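Local coordinates for hypothetical protein PH1789 (Pyrococcus horikoshii, PDB 1WR2) that is of unknown function but carries an ATP-grasp domain, the fold of a large family of nucleotide-binding enzymes, at residues Y207-D212 with R231-P236; A5-E10 with A25-K30. One frame throughout, in Å; residues are numbered along the deposited sequence.

Interaction 1 of 2, residues Y207-D212 with R231-P236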
loop_
_atom_site.group_PDB
_atom_site.type_symbol
_atom_site.label_atom_id
_atom_site.label_comp_id
_atom_site.label_asym_id
_atom_site.label_seq_id
_atom_site.Cartn_x
_atom_site.Cartn_y
_atom_site.Cartn_z
ATOM N N TYR A 207 9.365 2.872 15.654
ATOM C CA TYR A 207 8.182 2.033 15.511
ATOM C C TYR A 207 8.240 1.052 14.345
ATOM O O TYR A 207 7.997 -0.146 14.512
ATOM C CB TYR A 207 6.938 2.902 15.326
ATOM C CG TYR A 207 6.559 3.724 16.532
ATOM C CD1 TYR A 207 6.084 3.118 17.695
ATOM C CD2 TYR A 207 6.672 5.113 16.510
ATOM C CE1 TYR A 207 5.728 3.875 18.805
ATOM C CE2 TYR A 207 6.321 5.879 17.615
ATOM C CZ TYR A 207 5.849 5.256 18.757
ATOM O OH TYR A 207 5.501 6.016 19.849
ATOM N N ILE A 208 8.555 1.579 13.166
ATOM C CA ILE A 208 8.595 0.795 11.935
ATOM C C ILE A 208 9.909 0.084 11.605
ATOM O O ILE A 208 10.981 0.690 11.593
ATOM C CB ILE A 208 8.205 1.693 10.741
ATOM C CG1 ILE A 208 6.850 2.338 11.024
ATOM C CG2 ILE A 208 8.174 0.883 9.438
ATOM C CD1 ILE A 208 6.531 3.508 10.125
ATOM N N LYS A 209 9.811 -1.215 11.342
ATOM C CA LYS A 209 10.972 -2.018 10.969
ATOM C C LYS A 209 11.130 -1.889 9.455
ATOM O O LYS A 209 12.207 -1.554 8.954
ATOM C CB LYS A 209 10.740 -3.480 11.347
ATOM C CG LYS A 209 11.874 -4.426 10.993
ATOM C CD LYS A 209 11.536 -5.849 11.452
ATOM C CE LYS A 209 12.674 -6.829 11.189
ATOM N NZ LYS A 209 12.937 -6.988 9.734
ATOM N N GLU A 210 10.045 -2.159 8.731
ATOM C CA GLU A 210 10.057 -2.059 7.277
ATOM C C GLU A 210 8.662 -1.824 6.716
ATOM O O GLU A 210 7.660 -2.021 7.398
ATOM C CB GLU A 210 10.681 -3.317 6.657
ATOM C CG GLU A 210 10.127 -4.624 7.186
ATOM C CD GLU A 210 10.856 -5.829 6.630
ATOM O OE1 GLU A 210 12.099 -5.890 6.751
ATOM O OE2 GLU A 210 10.184 -6.719 6.075
ATOM N N MET A 211 8.598 -1.382 5.468
ATOM C CA MET A 211 7.309 -1.137 4.847
ATOM C C MET A 211 7.472 -0.918 3.354
ATOM O O MET A 211 8.581 -0.866 2.827
ATOM C CB MET A 211 6.659 0.108 5.461
ATOM C CG MET A 211 7.362 1.410 5.077
ATOM S SD MET A 211 6.769 2.876 5.951
ATOM C CE MET A 211 5.317 3.276 5.039
ATOM N N ASP A 212 6.348 -0.798 2.673
ATOM C CA ASP A 212 6.377 -0.513 1.257
ATOM C C ASP A 212 5.014 -0.050 0.821
ATOM O O ASP A 212 4.029 -0.188 1.552
ATOM C CB ASP A 212 6.812 -1.731 0.436
ATOM C CG ASP A 212 5.845 -2.884 0.536
ATOM O OD1 ASP A 212 4.647 -2.697 0.223
ATOM O OD2 ASP A 212 6.289 -3.982 0.924
ATOM N N ARG A 231 2.123 -2.301 3.011
ATOM C CA ARG A 231 2.381 -3.183 4.134
ATOM C C ARG A 231 3.355 -2.489 5.072
ATOM O O ARG A 231 4.289 -1.812 4.633
ATOM C CB ARG A 231 2.962 -4.523 3.670
ATOM C CG ARG A 231 4.369 -4.453 3.140
ATOM C CD ARG A 231 4.963 -5.850 3.045
ATOM N NE ARG A 231 6.263 -5.919 3.705
ATOM C CZ ARG A 231 6.659 -6.935 4.469
ATOM N NH1 ARG A 231 5.851 -7.969 4.673
ATOM N NH2 ARG A 231 7.866 -6.919 5.022
ATOM N N ILE A 232 3.102 -2.629 6.366
ATOM C CA ILE A 232 3.960 -2.038 7.380
ATOM C C ILE A 232 4.235 -3.098 8.440
ATOM O O ILE A 232 3.307 -3.727 8.955
ATOM C CB ILE A 232 3.291 -0.811 8.050
ATOM C CG1 ILE A 232 3.067 0.300 7.017
ATOM C CG2 ILE A 232 4.160 -0.290 9.184
ATOM C CD1 ILE A 232 2.389 1.542 7.584
ATOM N N ILE A 233 5.519 -3.310 8.732
ATOM C CA ILE A 233 5.938 -4.266 9.754
ATOM C C ILE A 233 6.516 -3.443 10.902
ATOM O O ILE A 233 7.466 -2.678 10.715
ATOM C CB ILE A 233 7.029 -5.228 9.240
ATOM C CG1 ILE A 233 6.507 -6.024 8.038
ATOM C CG2 ILE A 233 7.466 -6.162 10.369
ATOM C CD1 ILE A 233 5.197 -6.753 8.292
ATOM N N LEU A 234 5.934 -3.600 12.084
ATOM C CA LEU A 234 6.369 -2.856 13.255
ATOM C C LEU A 234 7.411 -3.587 14.092
ATOM O O LEU A 234 7.552 -4.810 14.018
ATOM C CB LEU A 234 5.155 -2.524 14.127
ATOM C CG LEU A 234 4.046 -1.702 13.463
ATOM C CD1 LEU A 234 2.827 -1.667 14.380
ATOM C CD2 LEU A 234 4.547 -0.290 13.168
ATOM N N LYS A 235 8.147 -2.808 14.877
ATOM C CA LYS A 235 9.169 -3.337 15.767
ATOM C C LYS A 235 8.516 -3.547 17.123
ATOM O O LYS A 235 7.743 -2.707 17.589
ATOM C CB LYS A 235 10.338 -2.350 15.884
ATOM C CG LYS A 235 11.199 -2.286 14.629
ATOM C CD LYS A 235 11.701 -0.882 14.323
ATOM C CE LYS A 235 12.846 -0.468 15.211
ATOM N NZ LYS A 235 13.474 0.761 14.667
ATOM N N PRO A 236 8.808 -4.683 17.768
ATOM C CA PRO A 236 8.285 -5.052 19.094
ATOM C C PRO A 236 8.871 -4.203 20.262
ATOM O O PRO A 236 10.004 -3.754 20.233
ATOM C CB PRO A 236 8.604 -6.525 19.315
ATOM C CG PRO A 236 9.807 -6.858 18.440
ATOM C CD PRO A 236 9.688 -5.746 17.294
#
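Glu210 and Asp212 on one strand converge on Arg231 of its antiparallel neighbour. Glu210 OE2 meets Arg231 NH2 in a salt bridge of 2.6 Å, the carboxylate turned 58° from the guanidinium plane; Asp212 OD2 makes a longer one to Arg231 NE, 3.4 Å, with the planes only 17° apart. CG of Glu210, set between the backbone N and the carbonyl carbon (chi1 49°), lies beside Ile233 CB, and OE1 draws in Lys209 NZ through a weak bond. Beneath the charges runs a beta hairpin, interrupted by a classic bulge: Ile233 O accepts from both Lys209 N (2.8 Å) and Glu210 N (3.3 Å), while Ile233 N returns a nearly straight bond to Glu210 O. Beyond the bulge, Lys235 N reaches Tyr207 O at 2.7 Å. Ile233 CG1 lies over one face of the Arg231 guanidinium, 3.4 Å above its plane and offset toward the rim. On the other side of the sheet, Met211 CB packs on Ile232 CG1 at 3.9 Å. Strand 225-234 is flanked by strand 19-20, whereas strand 208-218 pairs with 120-129; helix 187-203 touches Ile208 and Met211, helix 22-30 Met211 and Ile232, and helix 3-14 Tyr207 and Leu234.

Interaction 2 of 2, residues A5-E10 with A25-K30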
loop_
_atom_site.group_PDB
_atom_site.type_symbol
_atom_site.label_atom_id
_atom_site.label_comp_id
_atom_site.label_asym_id
_atom_site.label_seq_id
_atom_site.Cartn_x
_atom_site.Cartn_y
_atom_site.Cartn_z
ATOM N N ALA A 5 -1.004 8.464 13.557
ATOM C CA ALA A 5 -0.166 7.344 13.144
ATOM C C ALA A 5 0.293 6.548 14.357
ATOM O O ALA A 5 0.202 5.324 14.374
ATOM C CB ALA A 5 1.049 7.855 12.358
ATOM N N VAL A 6 0.784 7.253 15.372
ATOM C CA VAL A 6 1.258 6.613 16.593
ATOM C C VAL A 6 0.112 5.879 17.282
ATOM O O VAL A 6 0.318 4.870 17.957
ATOM C CB VAL A 6 1.848 7.656 17.582
ATOM C CG1 VAL A 6 2.253 6.975 18.884
ATOM C CG2 VAL A 6 3.050 8.346 16.958
ATOM N N ARG A 7 -1.097 6.392 17.094
ATOM C CA ARG A 7 -2.286 5.805 17.699
ATOM C C ARG A 7 -2.582 4.446 17.069
ATOM O O ARG A 7 -2.702 3.437 17.765
ATOM C CB ARG A 7 -3.482 6.735 17.497
ATOM C CG ARG A 7 -4.602 6.554 18.514
ATOM C CD ARG A 7 -5.955 6.748 17.857
ATOM N NE ARG A 7 -6.330 5.563 17.090
ATOM C CZ ARG A 7 -7.274 5.539 16.155
ATOM N NH1 ARG A 7 -7.943 6.644 15.859
ATOM N NH2 ARG A 7 -7.552 4.406 15.523
ATOM N N VAL A 8 -2.693 4.429 15.745
ATOM C CA VAL A 8 -2.970 3.195 15.025
ATOM C C VAL A 8 -1.855 2.189 15.293
ATOM O O VAL A 8 -2.116 1.005 15.506
ATOM C CB VAL A 8 -3.089 3.455 13.505
ATOM C CG1 VAL A 8 -3.535 2.191 12.791
ATOM C CG2 VAL A 8 -4.077 4.584 13.250
ATOM N N ILE A 9 -0.612 2.662 15.293
ATOM C CA ILE A 9 0.530 1.790 15.551
ATOM C C ILE A 9 0.456 1.182 16.954
ATOM O O ILE A 9 0.530 -0.039 17.118
ATOM C CB ILE A 9 1.863 2.555 15.394
ATOM C CG1 ILE A 9 2.104 2.876 13.915
ATOM C CG2 ILE A 9 3.006 1.729 15.947
ATOM C CD1 ILE A 9 3.343 3.706 13.652
ATOM N N GLU A 10 0.312 2.033 17.966
ATOM C CA GLU A 10 0.224 1.561 19.347
ATOM C C GLU A 10 -0.870 0.507 19.490
ATOM O O GLU A 10 -0.655 -0.561 20.072
ATOM C CB GLU A 10 -0.073 2.728 20.297
ATOM C CG GLU A 10 1.118 3.621 20.623
ATOM C CD GLU A 10 2.286 2.851 21.228
ATOM O OE1 GLU A 10 2.043 1.882 21.981
ATOM O OE2 GLU A 10 3.449 3.225 20.964
ATOM N N ALA A 25 -2.237 -0.036 7.789
ATOM C CA ALA A 25 -1.063 0.574 7.168
ATOM C C ALA A 25 -1.488 1.878 6.494
ATOM O O ALA A 25 -0.870 2.927 6.694
ATOM C CB ALA A 25 -0.462 -0.379 6.136
ATOM N N LYS A 26 -2.554 1.814 5.703
ATOM C CA LYS A 26 -3.037 2.993 4.995
ATOM C C LYS A 26 -3.456 4.144 5.903
ATOM O O LYS A 26 -3.370 5.309 5.511
ATOM C CB LYS A 26 -4.163 2.605 4.046
ATOM C CG LYS A 26 -3.646 1.849 2.836
ATOM C CD LYS A 26 -4.780 1.354 1.973
ATOM C CE LYS A 26 -4.271 0.720 0.692
ATOM N NZ LYS A 26 -5.424 0.186 -0.099
ATOM N N GLN A 27 -3.906 3.827 7.109
ATOM C CA GLN A 27 -4.267 4.861 8.066
ATOM C C GLN A 27 -2.980 5.611 8.410
ATOM O O GLN A 27 -2.977 6.830 8.544
ATOM C CB GLN A 27 -4.861 4.239 9.331
ATOM C CG GLN A 27 -6.322 3.823 9.198
ATOM C CD GLN A 27 -6.817 3.063 10.415
ATOM O OE1 GLN A 27 -6.587 1.859 10.548
ATOM N NE2 GLN A 27 -7.480 3.769 11.323
ATOM N N VAL A 28 -1.881 4.874 8.557
ATOM C CA VAL A 28 -0.603 5.506 8.862
ATOM C C VAL A 28 -0.203 6.397 7.685
ATOM O O VAL A 28 0.231 7.537 7.867
ATOM C CB VAL A 28 0.499 4.455 9.093
ATOM C CG1 VAL A 28 1.846 5.142 9.274
ATOM C CG2 VAL A 28 0.165 3.617 10.318
ATOM N N LEU A 29 -0.372 5.875 6.477
ATOM C CA LEU A 29 -0.025 6.613 5.277
ATOM C C LEU A 29 -0.844 7.894 5.139
ATOM O O LEU A 29 -0.285 8.962 4.886
ATOM C CB LEU A 29 -0.199 5.726 4.041
ATOM C CG LEU A 29 0.624 4.423 4.039
ATOM C CD1 LEU A 29 0.446 3.708 2.705
ATOM C CD2 LEU A 29 2.092 4.725 4.261
ATOM N N LYS A 30 -2.159 7.797 5.314
ATOM C CA LYS A 30 -3.017 8.972 5.209
ATOM C C LYS A 30 -2.655 10.046 6.234
ATOM O O LYS A 30 -2.729 11.241 5.941
ATOM C CB LYS A 30 -4.492 8.580 5.376
ATOM C CG LYS A 30 -5.070 7.832 4.182
ATOM C CD LYS A 30 -6.574 7.602 4.312
ATOM C CE LYS A 30 -6.906 6.674 5.463
ATOM N NZ LYS A 30 -8.366 6.392 5.510
#
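Two antiparallel helices, 3-14 and 22-30, pack together through Ala5, Val8 and Ile9 on the first and Gln27 and Val28 on the second. They illustrate how a short pair of helices can be joined by an alanine, branched aliphatic side chains and one glutamine without any hydrogen bond between the paired segments. The segment axes approach to 8.9 Å, with a signed crossing angle of -165°. Closest of the backbones are Ala5 and Val28, whose CA atoms stand 4.7 Å apart, a close spacing, consistent with the small side chain of Ala5. Val28 divides its two branches between two partners: CG1 meets Ala5 CB at 4.2 Å, and CG2 meets Ile9 CG1, also at 4.2 Å. The torsion of Val28 sets CG1 anti to the backbone N (chi1 174°) and leaves CG2 beside that nitrogen, so the fork opens toward successive turns of the facing helix. The side chains of Ile9 and Val28 cross at about a right angle. Alongside this pair, Val8 points toward the opposite helix and lies across Gln27, again roughly perpendicular. Gln27 CB lies against Val8 CG2 at 4.0 Å, while the carbon CD at the start of the amide group comes to 4.1 Å from Val8 CG1. The contact buries 245 Å², a modest area. Strand 19-20 adds Met20 against both Val8 and Val28, while strand 225-234 brings Leu234 to Ile9 and Ile232 to Ala25 and Val28; Leu29 reaches strand 208-218 at Met211 and Leu213.

Interaction 2 comes first along the chain and closes before interaction 1 opens, yet their centres lie only 11 Å apart and they touch directly. The helix pair of interaction 2 covers the face of the six-stranded antiparallel sheet that carries Met211 and Ile232: Met211 CE comes within 3.6 Å of Leu29 CD2, and Ile232 CD1 equally close to Ala25 CA. At the end of the hairpin, Tyr207 packs on the first helix, its hydroxyl at Val6 CG1 and its ring edge atom CE1 near Glu10 OE2. Strand 19-20, between the two helices in sequence, pairs with strand 225-234. The N-terminal helices and the C-terminal hairpin thus pack against one another as neighbouring parts of the fold.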